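Local coordinates for malonyl CoA-acyl carrier protein transacylase (Synechocystis sp. PCC 6803 substr. Kazusa, PDB 4RR5) that transfers the malonyl group from malonyl-CoA to the acyl carrier protein, supplying the malonyl-ACP used in fatty acid biosynthesis, at residues 3-8 and 260-265; 13-18 and 51-56; 62-67 and 101-106; 149-154 and 244-249. One frame throughout, in Å; residues are numbered along the deposited sequence.

Interaction 1 (3-8 and 260-265); sequences TAWVFP and WEVGPG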
loop_
_atom_site.group_PDB
_atom_site.type_symbol
_atom_site.label_atom_id
_atom_site.label_comp_id
_atom_site.label_asym_id
_atom_site.label_seq_id
_atom_site.Cartn_x
_atom_site.Cartn_y
_atom_site.Cartn_z
ATOM N N THR A 3 -9.067 15.197 8.296
ATOM C CA THR A 3 -8.203 14.047 8.570
ATOM C C THR A 3 -8.116 13.087 7.384
ATOM O O THR A 3 -9.130 12.689 6.801
ATOM C CB THR A 3 -8.653 13.245 9.836
ATOM O OG1 THR A 3 -8.718 14.108 10.980
ATOM C CG2 THR A 3 -7.650 12.167 10.151
ATOM N N ALA A 4 -6.876 12.745 7.034
ATOM C CA ALA A 4 -6.575 11.681 6.080
ATOM C C ALA A 4 -6.376 10.322 6.781
ATOM O O ALA A 4 -5.730 10.248 7.836
ATOM C CB ALA A 4 -5.345 12.043 5.291
ATOM N N TRP A 5 -6.947 9.258 6.216
ATOM C CA TRP A 5 -6.584 7.897 6.620
ATOM C C TRP A 5 -5.738 7.302 5.519
ATOM O O TRP A 5 -6.177 7.249 4.373
ATOM C CB TRP A 5 -7.797 7.004 6.858
ATOM C CG TRP A 5 -8.704 7.416 7.968
ATOM C CD1 TRP A 5 -8.555 8.482 8.812
ATOM C CD2 TRP A 5 -9.927 6.775 8.346
ATOM N NE1 TRP A 5 -9.609 8.539 9.693
ATOM C CE2 TRP A 5 -10.468 7.506 9.423
ATOM C CE3 TRP A 5 -10.613 5.648 7.886
ATOM C CZ2 TRP A 5 -11.664 7.144 10.044
ATOM C CZ3 TRP A 5 -11.799 5.293 8.502
ATOM C CH2 TRP A 5 -12.312 6.039 9.566
ATOM N N VAL A 6 -4.521 6.884 5.851
ATOM C CA VAL A 6 -3.632 6.288 4.862
ATOM C C VAL A 6 -3.287 4.852 5.249
ATOM O O VAL A 6 -3.056 4.555 6.423
ATOM C CB VAL A 6 -2.339 7.125 4.671
ATOM C CG1 VAL A 6 -2.689 8.505 4.189
ATOM C CG2 VAL A 6 -1.534 7.206 5.958
ATOM N N PHE A 7 -3.259 3.972 4.252
ATOM C CA PHE A 7 -3.122 2.537 4.493
ATOM C C PHE A 7 -1.772 1.956 4.034
ATOM O O PHE A 7 -1.399 2.052 2.869
ATOM C CB PHE A 7 -4.297 1.810 3.835
ATOM C CG PHE A 7 -5.640 2.188 4.433
ATOM C CD1 PHE A 7 -6.305 3.351 4.023
ATOM C CD2 PHE A 7 -6.214 1.417 5.434
ATOM C CE1 PHE A 7 -7.538 3.728 4.594
ATOM C CE2 PHE A 7 -7.447 1.777 6.013
ATOM C CZ PHE A 7 -8.107 2.934 5.595
ATOM N N PRO A 8 -1.023 1.357 4.969
ATOM C CA PRO A 8 0.301 0.846 4.608
ATOM C C PRO A 8 0.254 -0.432 3.764
ATOM O O PRO A 8 -0.702 -1.203 3.820
ATOM C CB PRO A 8 0.947 0.583 5.970
ATOM C CG PRO A 8 -0.208 0.271 6.861
ATOM C CD PRO A 8 -1.315 1.176 6.404
ATOM N N TRP A 260 -3.574 9.954 9.584
ATOM C CA TRP A 260 -3.662 8.744 10.399
ATOM C C TRP A 260 -3.278 7.517 9.604
ATOM O O TRP A 260 -3.939 7.180 8.625
ATOM C CB TRP A 260 -5.073 8.548 10.952
ATOM C CG TRP A 260 -5.525 9.597 11.912
ATOM C CD1 TRP A 260 -4.857 10.732 12.278
ATOM C CD2 TRP A 260 -6.761 9.610 12.632
ATOM N NE1 TRP A 260 -5.603 11.454 13.176
ATOM C CE2 TRP A 260 -6.777 10.786 13.411
ATOM C CE3 TRP A 260 -7.854 8.743 12.692
ATOM C CZ2 TRP A 260 -7.845 11.113 14.245
ATOM C CZ3 TRP A 260 -8.908 9.062 13.523
ATOM C CH2 TRP A 260 -8.899 10.244 14.286
ATOM N N GLU A 261 -2.211 6.851 10.031
ATOM C CA GLU A 261 -1.815 5.606 9.420
ATOM C C GLU A 261 -2.656 4.506 10.028
ATOM O O GLU A 261 -2.505 4.188 11.198
ATOM C CB GLU A 261 -0.336 5.319 9.627
ATOM C CG GLU A 261 0.199 4.260 8.685
ATOM C CD GLU A 261 1.695 4.041 8.854
ATOM O OE1 GLU A 261 2.331 4.823 9.595
ATOM O OE2 GLU A 261 2.228 3.085 8.246
ATOM N N VAL A 262 -3.542 3.937 9.222
ATOM C CA VAL A 262 -4.469 2.919 9.676
ATOM C C VAL A 262 -3.948 1.555 9.243
ATOM O O VAL A 262 -4.218 1.095 8.138
ATOM C CB VAL A 262 -5.876 3.184 9.115
ATOM C CG1 VAL A 262 -6.858 2.148 9.590
ATOM C CG2 VAL A 262 -6.334 4.595 9.505
ATOM N N GLY A 263 -3.175 0.928 10.126
ATOM C CA GLY A 263 -2.536 -0.345 9.842
ATOM C C GLY A 263 -1.318 -0.521 10.727
ATOM O O GLY A 263 -0.985 0.363 11.507
ATOM N N PRO A 264 -0.629 -1.655 10.595
ATOM C CA PRO A 264 0.532 -1.939 11.437
ATOM C C PRO A 264 1.736 -1.121 10.992
ATOM O O PRO A 264 1.706 -0.546 9.899
ATOM C CB PRO A 264 0.765 -3.437 11.212
ATOM C CG PRO A 264 0.317 -3.671 9.847
ATOM C CD PRO A 264 -0.816 -2.688 9.563
ATOM N N GLY A 265 2.773 -1.060 11.819
ATOM C CA GLY A 265 3.948 -0.275 11.487
ATOM C C GLY A 265 3.827 1.237 11.571
ATOM O O GLY A 265 2.748 1.791 11.808
#
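Trp260 O is gripped twice from strand 3-7: Val6 N gives it a nearly straight hydrogen bond of 2.8 Å, and Trp5 CA adds a CA-H...O contact of 3.4 Å. The pairing is parallel, between the two middle strands of the four-stranded sheet in the large, α/β-hydrolase-like subdomain of the FabD fold. It illustrates how such strands register, alternate residues of each strand bonding to two of the other: Trp260 N donates to Ala4 O, and Val262 N to Val6 O.

Bridged partners share a face of the sheet. Trp5 and Trp260 both carry CG anti to the carbonyl carbon (chi1 -63° and -65°), and their second torsions agree as well, so the indoles lie nearly parallel, planes 9° apart, but slid until the rings barely overlap. Their closest atoms are Trp5 NE1 and Trp260 CE3, 3.5 Å apart. Over one face of Trp260, Thr3 CG2 makes a CH-pi contact with the five-membered ring, almost on its normal. An alanine at Trp260 would probably leave the Thr3 methyl without its aromatic platform and open a gap beside the Trp5 indole.

Further along, Val262 CG1 packs on Phe7 CE2 at 3.6 Å. The Glu261 carboxylate, hydrogen-bonded to Leu268 N and Thr269 N of helix 267-273, still brings OE2 within 3.6 Å of Pro8 CB. At Gly263, a modelled CB would clash with Pro8 CG, only 2.6 Å away.

Interaction 2 (13-18 and 51-56); sequences QAVGMG and ASLALT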
loop_
_atom_site.group_PDB
_atom_site.type_symbol
_atom_site.label_atom_id
_atom_site.label_comp_id
_atom_site.label_asym_id
_atom_site.label_seq_id
_atom_site.Cartn_x
_atom_site.Cartn_y
_atom_site.Cartn_z
ATOM N N GLN A 13 3.924 -5.337 7.457
ATOM C CA GLN A 13 3.424 -6.453 8.223
ATOM C C GLN A 13 4.424 -6.823 9.328
ATOM O O GLN A 13 5.637 -6.690 9.162
ATOM C CB GLN A 13 3.153 -7.647 7.304
ATOM C CG GLN A 13 4.391 -8.493 7.006
ATOM C CD GLN A 13 5.318 -7.857 5.971
ATOM O OE1 GLN A 13 5.021 -6.801 5.402
ATOM N NE2 GLN A 13 6.438 -8.510 5.710
ATOM N N ALA A 14 3.894 -7.262 10.462
ATOM C CA ALA A 14 4.705 -7.833 11.533
ATOM C C ALA A 14 3.922 -8.981 12.158
ATOM O O ALA A 14 2.695 -9.044 12.025
ATOM C CB ALA A 14 5.069 -6.775 12.586
ATOM N N VAL A 15 4.632 -9.888 12.822
ATOM C CA VAL A 15 4.007 -11.050 13.432
ATOM C C VAL A 15 3.123 -10.582 14.587
ATOM O O VAL A 15 3.521 -9.738 15.375
ATOM C CB VAL A 15 5.072 -12.077 13.924
ATOM C CG1 VAL A 15 4.450 -13.142 14.844
ATOM C CG2 VAL A 15 5.790 -12.724 12.740
ATOM N N GLY A 16 1.903 -11.098 14.654
ATOM C CA GLY A 16 1.006 -10.732 15.716
ATOM C C GLY A 16 0.084 -9.600 15.336
ATOM O O GLY A 16 -0.841 -9.284 16.080
ATOM N N MET A 17 0.321 -8.980 14.186
ATOM C CA MET A 17 -0.541 -7.876 13.766
ATOM C C MET A 17 -1.989 -8.347 13.669
ATOM O O MET A 17 -2.262 -9.490 13.286
ATOM C CB MET A 17 -0.078 -7.290 12.430
ATOM C CG MET A 17 -0.304 -8.193 11.229
ATOM S SD MET A 17 0.411 -7.511 9.726
ATOM C CE MET A 17 -0.444 -8.493 8.488
ATOM N N GLY A 18 -2.909 -7.476 14.065
ATOM C CA GLY A 18 -4.322 -7.750 13.953
ATOM C C GLY A 18 -4.867 -8.674 15.018
ATOM O O GLY A 18 -6.083 -8.746 15.204
ATOM N N ALA A 51 9.205 -14.914 7.952
ATOM C CA ALA A 51 9.481 -15.025 6.523
ATOM C C ALA A 51 8.233 -15.430 5.744
ATOM O O ALA A 51 7.911 -14.841 4.718
ATOM C CB ALA A 51 10.591 -16.015 6.287
ATOM N N SER A 52 7.529 -16.433 6.250
ATOM C CA SER A 52 6.277 -16.880 5.657
ATOM C C SER A 52 5.220 -15.756 5.555
ATOM O O SER A 52 4.473 -15.685 4.575
ATOM C CB SER A 52 5.731 -18.057 6.473
ATOM O OG SER A 52 4.404 -18.387 6.097
ATOM N N LEU A 53 5.156 -14.884 6.560
ATOM C CA LEU A 53 4.193 -13.780 6.563
ATOM C C LEU A 53 4.573 -12.750 5.507
ATOM O O LEU A 53 3.718 -12.044 4.970
ATOM C CB LEU A 53 4.117 -13.103 7.943
ATOM C CG LEU A 53 3.053 -12.014 8.145
ATOM C CD1 LEU A 53 1.650 -12.513 7.786
ATOM C CD2 LEU A 53 3.075 -11.472 9.560
ATOM N N ALA A 54 5.864 -12.677 5.210
ATOM C CA ALA A 54 6.374 -11.669 4.299
ATOM C C ALA A 54 6.141 -12.056 2.832
ATOM O O ALA A 54 6.214 -11.204 1.944
ATOM C CB ALA A 54 7.852 -11.421 4.565
ATOM N N LEU A 55 5.856 -13.331 2.583
ATOM C CA LEU A 55 5.482 -13.765 1.244
ATOM C C LEU A 55 4.222 -13.020 0.802
ATOM O O LEU A 55 3.165 -13.136 1.435
ATOM C CB LEU A 55 5.266 -15.282 1.196
ATOM C CG LEU A 55 6.483 -16.140 1.578
ATOM C CD1 LEU A 55 6.220 -17.614 1.328
ATOM C CD2 LEU A 55 7.744 -15.673 0.853
ATOM N N THR A 56 4.342 -12.269 -0.296
ATOM C CA THR A 56 3.323 -11.302 -0.702
ATOM C C THR A 56 1.917 -11.908 -0.876
ATOM O O THR A 56 0.933 -11.201 -0.711
ATOM C CB THR A 56 3.745 -10.577 -2.007
ATOM O OG1 THR A 56 3.118 -9.285 -2.063
ATOM C CG2 THR A 56 3.390 -11.382 -3.258
#
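The side chains of Gln13 and Leu53 run antiparallel past one another, so they touch along their flanks, Gln13 CG lying 3.9 Å from Leu53 CG. The glutamine is folded to do so: its CG sits between the backbone N and the carbonyl carbon (chi1 84°), and a second bend at chi2 (-77°) carries the amide back toward helix 50-54. There NE2 rests against Ala54, 3.4 Å from its CB, while OE1 accepts a hydrogen bond from Gly11 N, which fixes the rotation of the amide.

Leu53 reaches the other way. With CG anti to its backbone N, it sends CD2 to the Ala14 peptide, 3.5 Å from Ala14 O, and on to Val15, whose CG2 is a looser neighbour at 4.4 Å. No hydrogen bond spans the two segments: the case shows a loop held by shape. Ala14 to Met17 form a type II beta turn closed by Met17 N and Ala14 O at 3.2 Å, with Gly16 at positive phi. A weak hydrogen bond joins Ala14 N to Met17 SD (3.6 Å).

Gln13 ends the Gly-Gln-Gly-Ser-Gln motif of this acyltransferase family, in the loop that leaves strand 3-7. The loop lies between helix 50-54, whose buried Leu53 faces it, and helix 56-76, where Met17 packs on Cys62, Leu63 and Ile66 before the chain runs on to helix 25-38.

Interaction 3 (62-67 and 101-106); sequences CLYVIE and FDFATG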
loop_
_atom_site.group_PDB
_atom_site.type_symbol
_atom_site.label_atom_id
_atom_site.label_comp_id
_atom_site.label_asym_id
_atom_site.label_seq_id
_atom_site.Cartn_x
_atom_site.Cartn_y
_atom_site.Cartn_z
ATOM N N CYS A 62 -3.622 -10.415 4.119
ATOM C CA CYS A 62 -3.547 -10.163 5.556
ATOM C C CYS A 62 -3.627 -8.662 5.888
ATOM O O CYS A 62 -4.414 -8.255 6.756
ATOM C CB CYS A 62 -2.274 -10.762 6.148
ATOM S SG CYS A 62 -2.407 -12.522 6.511
ATOM N N LEU A 63 -2.823 -7.842 5.208
ATOM C CA LEU A 63 -2.835 -6.402 5.454
ATOM C C LEU A 63 -4.183 -5.786 5.086
ATOM O O LEU A 63 -4.680 -4.909 5.786
ATOM C CB LEU A 63 -1.724 -5.707 4.673
ATOM C CG LEU A 63 -0.314 -5.841 5.228
ATOM C CD1 LEU A 63 0.685 -5.180 4.291
ATOM C CD2 LEU A 63 -0.228 -5.233 6.622
ATOM N N TYR A 64 -4.777 -6.253 3.990
ATOM C CA TYR A 64 -6.061 -5.722 3.569
ATOM C C TYR A 64 -7.156 -6.026 4.587
ATOM O O TYR A 64 -7.955 -5.161 4.919
ATOM C CB TYR A 64 -6.459 -6.269 2.193
ATOM C CG TYR A 64 -7.901 -5.957 1.799
ATOM C CD1 TYR A 64 -8.948 -6.808 2.156
ATOM C CD2 TYR A 64 -8.212 -4.815 1.062
ATOM C CE1 TYR A 64 -10.255 -6.538 1.796
ATOM C CE2 TYR A 64 -9.520 -4.534 0.694
ATOM C CZ TYR A 64 -10.536 -5.405 1.069
ATOM O OH TYR A 64 -11.831 -5.140 0.703
ATOM N N VAL A 65 -7.216 -7.262 5.057
ATOM C CA VAL A 65 -8.276 -7.662 5.969
ATOM C C VAL A 65 -8.162 -6.885 7.284
ATOM O O VAL A 65 -9.158 -6.406 7.837
ATOM C CB VAL A 65 -8.231 -9.194 6.236
ATOM C CG1 VAL A 65 -9.109 -9.569 7.437
ATOM C CG2 VAL A 65 -8.643 -9.969 4.990
ATOM N N ILE A 66 -6.935 -6.749 7.773
ATOM C CA ILE A 66 -6.691 -6.046 9.026
ATOM C C ILE A 66 -6.992 -4.553 8.897
ATOM O O ILE A 66 -7.645 -3.962 9.769
ATOM C CB ILE A 66 -5.236 -6.254 9.504
ATOM C CG1 ILE A 66 -5.074 -7.684 10.018
ATOM C CG2 ILE A 66 -4.865 -5.232 10.578
ATOM C CD1 ILE A 66 -3.642 -8.114 10.181
ATOM N N GLU A 67 -6.526 -3.958 7.803
ATOM C CA GLU A 67 -6.788 -2.558 7.522
ATOM C C GLU A 67 -8.285 -2.261 7.367
ATOM O O GLU A 67 -8.783 -1.275 7.923
ATOM C CB GLU A 67 -5.998 -2.127 6.284
ATOM C CG GLU A 67 -4.515 -1.877 6.609
ATOM C CD GLU A 67 -3.612 -1.765 5.392
ATOM O OE1 GLU A 67 -4.112 -1.768 4.245
ATOM O OE2 GLU A 67 -2.385 -1.662 5.590
ATOM N N PHE A 101 -15.910 -0.527 -3.388
ATOM C CA PHE A 101 -16.403 -1.900 -3.420
ATOM C C PHE A 101 -16.535 -2.377 -1.993
ATOM O O PHE A 101 -15.937 -1.784 -1.086
ATOM C CB PHE A 101 -15.485 -2.839 -4.205
ATOM C CG PHE A 101 -14.025 -2.645 -3.920
ATOM C CD1 PHE A 101 -13.497 -2.942 -2.676
ATOM C CD2 PHE A 101 -13.174 -2.170 -4.910
ATOM C CE1 PHE A 101 -12.141 -2.761 -2.416
ATOM C CE2 PHE A 101 -11.824 -1.978 -4.657
ATOM C CZ PHE A 101 -11.302 -2.284 -3.402
ATOM N N ASP A 102 -17.305 -3.447 -1.795
ATOM C CA ASP A 102 -17.501 -3.988 -0.455
ATOM C C ASP A 102 -16.294 -4.810 -0.002
ATOM O O ASP A 102 -15.379 -5.104 -0.789
ATOM C CB ASP A 102 -18.780 -4.833 -0.387
ATOM C CG ASP A 102 -18.839 -5.921 -1.457
ATOM O OD1 ASP A 102 -17.786 -6.428 -1.887
ATOM O OD2 ASP A 102 -19.957 -6.282 -1.872
ATOM N N PHE A 103 -16.314 -5.187 1.272
ATOM C CA PHE A 103 -15.243 -5.970 1.866
ATOM C C PHE A 103 -14.866 -7.186 1.011
ATOM O O PHE A 103 -13.720 -7.303 0.575
ATOM C CB PHE A 103 -15.635 -6.411 3.279
ATOM C CG PHE A 103 -14.600 -7.257 3.940
ATOM C CD1 PHE A 103 -13.355 -6.722 4.255
ATOM C CD2 PHE A 103 -14.846 -8.592 4.208
ATOM C CE1 PHE A 103 -12.372 -7.502 4.837
ATOM C CE2 PHE A 103 -13.875 -9.386 4.786
ATOM C CZ PHE A 103 -12.632 -8.846 5.104
ATOM N N ALA A 104 -15.831 -8.068 0.750
ATOM C CA ALA A 104 -15.560 -9.319 0.030
ATOM C C ALA A 104 -14.988 -9.128 -1.374
ATOM O O ALA A 104 -14.057 -9.835 -1.752
ATOM C CB ALA A 104 -16.830 -10.171 -0.049
ATOM N N THR A 105 -15.555 -8.199 -2.151
ATOM C CA THR A 105 -15.083 -7.944 -3.519
ATOM C C THR A 105 -13.619 -7.550 -3.468
ATOM O O THR A 105 -12.810 -7.993 -4.275
ATOM C CB THR A 105 -15.881 -6.809 -4.246
ATOM O OG1 THR A 105 -17.281 -7.123 -4.292
ATOM C CG2 THR A 105 -15.370 -6.609 -5.658
ATOM N N GLY A 106 -13.293 -6.720 -2.487
ATOM C CA GLY A 106 -11.943 -6.230 -2.323
ATOM C C GLY A 106 -10.962 -7.332 -2.000
ATOM O O GLY A 106 -9.870 -7.363 -2.562
#
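The Tyr64 ring has Gly106 O over one face, 4.2 Å above the plane and offset toward the rim, while Phe103 O and Phe101 CE1 lie at its edge. Phe101 in turn meets the phenol oxygen at its own edge, where Phe101 CE1 lies 3.9 Å from Tyr64 OH. The Phe103 ring runs nearly parallel to that of Tyr64, planes 20° apart, yet slid so far that they barely overlap and touch chiefly through their CE1 atoms, at 3.8 Å. Phe103 CZ reaches on to Val65 CG2.

Tyr64 carries CG anti to its backbone N (chi1 170°), extending the phenol from helix 56-76 to the first turn of helix 103-119. There OH donates to Phe103 O, 2.9 Å away, in the carbonyl plane and on a lone pair. Between these helices in sequence come strand 83-86 and helix 90-97, which follows Ser88, the probable nucleophile, at what fits a GxSxG nucleophile elbow of the α/β-hydrolase type; Tyr64 also packs on Ser93 and Tyr96 of that helix. The example shows a side chain of one helix docking on the amino-terminal end of another.

That end is itself capped. Asp102 is the N-cap residue, and its OD1 accepts from both Thr105 N (2.9 Å) and Thr105 OG1 (2.6 Å). Gly106 gives the phenol its room: Tyr64 OH stands 3.2 Å from Gly106 CA, and a CB built there would be 1.9 Å from the same oxygen.

Interaction 4 (149-154 and 244-249); sequences ANDNSP and WRETMV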
loop_
_atom_site.group_PDB
_atom_site.type_symbol
_atom_site.label_atom_id
_atom_site.label_comp_id
_atom_site.label_asym_id
_atom_site.label_seq_id
_atom_site.Cartn_x
_atom_site.Cartn_y
_atom_site.Cartn_z
ATOM N N ALA A 149 10.000 2.937 -8.794
ATOM C CA ALA A 149 8.791 2.184 -8.472
ATOM C C ALA A 149 8.010 2.822 -7.326
ATOM O O ALA A 149 6.780 2.829 -7.322
ATOM C CB ALA A 149 9.153 0.728 -8.124
ATOM N N ASN A 150 8.735 3.331 -6.341
ATOM C CA ASN A 150 8.142 4.159 -5.307
ATOM C C ASN A 150 8.848 5.487 -5.279
ATOM O O ASN A 150 10.083 5.532 -5.322
ATOM C CB ASN A 150 8.260 3.537 -3.909
ATOM C CG ASN A 150 7.525 2.228 -3.768
ATOM O OD1 ASN A 150 6.887 1.737 -4.708
ATOM N ND2 ASN A 150 7.640 1.627 -2.587
ATOM N N ASP A 151 8.074 6.563 -5.187
ATOM C CA ASP A 151 8.631 7.838 -4.778
ATOM C C ASP A 151 8.018 8.166 -3.427
ATOM O O ASP A 151 6.890 8.652 -3.342
ATOM C CB ASP A 151 8.342 8.922 -5.808
ATOM C CG ASP A 151 8.740 10.304 -5.329
ATOM O OD1 ASP A 151 9.720 10.427 -4.577
ATOM O OD2 ASP A 151 8.064 11.278 -5.704
ATOM N N ASN A 152 8.766 7.893 -2.367
ATOM C CA ASN A 152 8.198 7.880 -1.024
ATOM C C ASN A 152 8.411 9.155 -0.194
ATOM O O ASN A 152 7.464 9.693 0.378
ATOM C CB ASN A 152 8.753 6.673 -0.273
ATOM C CG ASN A 152 8.196 5.365 -0.791
ATOM O OD1 ASN A 152 7.044 5.304 -1.232
ATOM N ND2 ASN A 152 9.012 4.303 -0.745
ATOM N N SER A 153 9.650 9.620 -0.110
ATOM C CA SER A 153 9.971 10.880 0.561
ATOM C C SER A 153 11.193 11.450 -0.133
ATOM O O SER A 153 11.905 10.710 -0.812
ATOM C CB SER A 153 10.233 10.677 2.066
ATOM O OG SER A 153 11.463 10.012 2.319
ATOM N N PRO A 154 11.435 12.764 0.009
ATOM C CA PRO A 154 12.648 13.365 -0.558
ATOM C C PRO A 154 13.924 12.562 -0.268
ATOM O O PRO A 154 14.855 12.531 -1.078
ATOM C CB PRO A 154 12.686 14.734 0.114
ATOM C CG PRO A 154 11.229 15.092 0.248
ATOM C CD PRO A 154 10.501 13.791 0.507
ATOM N N TRP A 244 3.969 8.416 -3.651
ATOM C CA TRP A 244 3.499 8.640 -2.292
ATOM C C TRP A 244 3.935 10.000 -1.780
ATOM O O TRP A 244 3.167 10.677 -1.098
ATOM C CB TRP A 244 3.971 7.547 -1.336
ATOM C CG TRP A 244 3.233 7.640 -0.054
ATOM C CD1 TRP A 244 3.693 8.156 1.124
ATOM C CD2 TRP A 244 1.872 7.273 0.171
ATOM N NE1 TRP A 244 2.700 8.119 2.075
ATOM C CE2 TRP A 244 1.569 7.589 1.512
ATOM C CE3 TRP A 244 0.876 6.706 -0.630
ATOM C CZ2 TRP A 244 0.316 7.335 2.076
ATOM C CZ3 TRP A 244 -0.372 6.472 -0.074
ATOM C CH2 TRP A 244 -0.639 6.788 1.266
ATOM N N ARG A 245 5.154 10.411 -2.118
ATOM C CA ARG A 245 5.616 11.756 -1.772
ATOM C C ARG A 245 4.578 12.799 -2.172
ATOM O O ARG A 245 4.122 13.584 -1.342
ATOM C CB ARG A 245 6.964 12.062 -2.438
ATOM C CG ARG A 245 7.467 13.495 -2.207
ATOM C CD ARG A 245 8.776 13.816 -2.957
ATOM N NE ARG A 245 8.715 13.597 -4.407
ATOM C CZ ARG A 245 8.180 14.442 -5.291
ATOM N NH1 ARG A 245 7.624 15.581 -4.894
ATOM N NH2 ARG A 245 8.191 14.145 -6.585
ATOM N N GLU A 246 4.189 12.774 -3.442
ATOM C CA GLU A 246 3.192 13.698 -3.977
ATOM C C GLU A 246 1.838 13.497 -3.328
ATOM O O GLU A 246 1.002 14.402 -3.311
ATOM C CB GLU A 246 3.051 13.533 -5.494
ATOM C CG GLU A 246 4.250 14.000 -6.311
ATOM C CD GLU A 246 4.137 13.596 -7.771
ATOM O OE1 GLU A 246 4.517 12.460 -8.109
ATOM O OE2 GLU A 246 3.654 14.404 -8.591
ATOM N N THR A 247 1.605 12.302 -2.807
ATOM C CA THR A 247 0.326 12.038 -2.172
ATOM C C THR A 247 0.223 12.878 -0.907
ATOM O O THR A 247 -0.788 13.553 -0.672
ATOM C CB THR A 247 0.154 10.555 -1.863
ATOM O OG1 THR A 247 0.066 9.833 -3.100
ATOM C CG2 THR A 247 -1.115 10.337 -1.075
ATOM N N MET A 248 1.302 12.869 -0.129
ATOM C CA MET A 248 1.364 13.606 1.126
ATOM C C MET A 248 1.315 15.125 0.930
ATOM O O MET A 248 0.629 15.837 1.676
ATOM C CB MET A 248 2.625 13.202 1.891
ATOM C CG MET A 248 2.566 11.767 2.355
ATOM S SD MET A 248 4.039 11.198 3.173
ATOM C CE MET A 248 5.215 11.269 1.810
ATOM N N VAL A 249 2.032 15.616 -0.075
ATOM C CA VAL A 249 2.023 17.038 -0.392
ATOM C C VAL A 249 0.630 17.498 -0.802
ATOM O O VAL A 249 0.175 18.566 -0.374
ATOM C CB VAL A 249 3.013 17.377 -1.523
ATOM C CG1 VAL A 249 3.020 18.873 -1.783
ATOM C CG2 VAL A 249 4.409 16.886 -1.182
HETATM O O HOH W 1 5.691 11.387 -5.311
#
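Asp151 O of strand 149-153 receives an almost straight hydrogen bond from Arg245 N (2.8 Å) in the first turn of helix 244-249, the two segment axes running 42° apart. Besides this backbone bond the same two residues meet again as a salt bridge. Asp151 OD2 lies 2.7 Å from Arg245 NE and OD1 3.3 Å, both weak as hydrogen bonds, and the carboxylate and guanidinium planes are turned 49° apart. Arg245 leaves the helix extended and bends at chi3 (56°), where its CD also packs on Pro154 CD at 3.9 Å. A methionine in its place would probably leave the Asp151 carboxylate without its cationic mate, facing the like charge of Glu246.

Asp151 OD2 and Glu246 OE1 are 4.4 Å apart, and Arg243 pairs with Glu246 OE2. A water accepts from Glu246 N (2.8 Å) and donates to Glu246 OE1; its very short approach to Asp151 is doubtful. Asn152 OD1, 3.8 Å from Trp244 CB, is hydrogen-bonded to His87 NE2, next to the probable nucleophile Ser88, while Trp244 NE1 bonds to Tyr259 OH.

The pairing thus illustrates a join between subdomains: strand 146-153, with a classic bulge at Asn152 and Ser153 against strand 156-161, belongs to the small ferredoxin-like part, and helix 244-254 to the large one, where Trp244 and Met248 pack on helix 267-273.

From the N terminus, strand 3-7 opens interaction 1, which closes only when strand 258-262 returns beside it; the other three contacts nest inside that long loop, in series and without crossing. Interaction 2 closes first, joining the loop after strand 3-7 to helix 50-54. Interaction 3 then ties helix 56-76 to the start of helix 103-119. Interactions 2 and 3 touch through Met17, which packs on helix 56-76. Interaction 4 bridges the small subdomain and the large one, its centre about 24 Å from those of interactions 2 and 3. Interaction 1 touches all three, through Pro264 on Met17 and Leu63, and Val6 on Trp244.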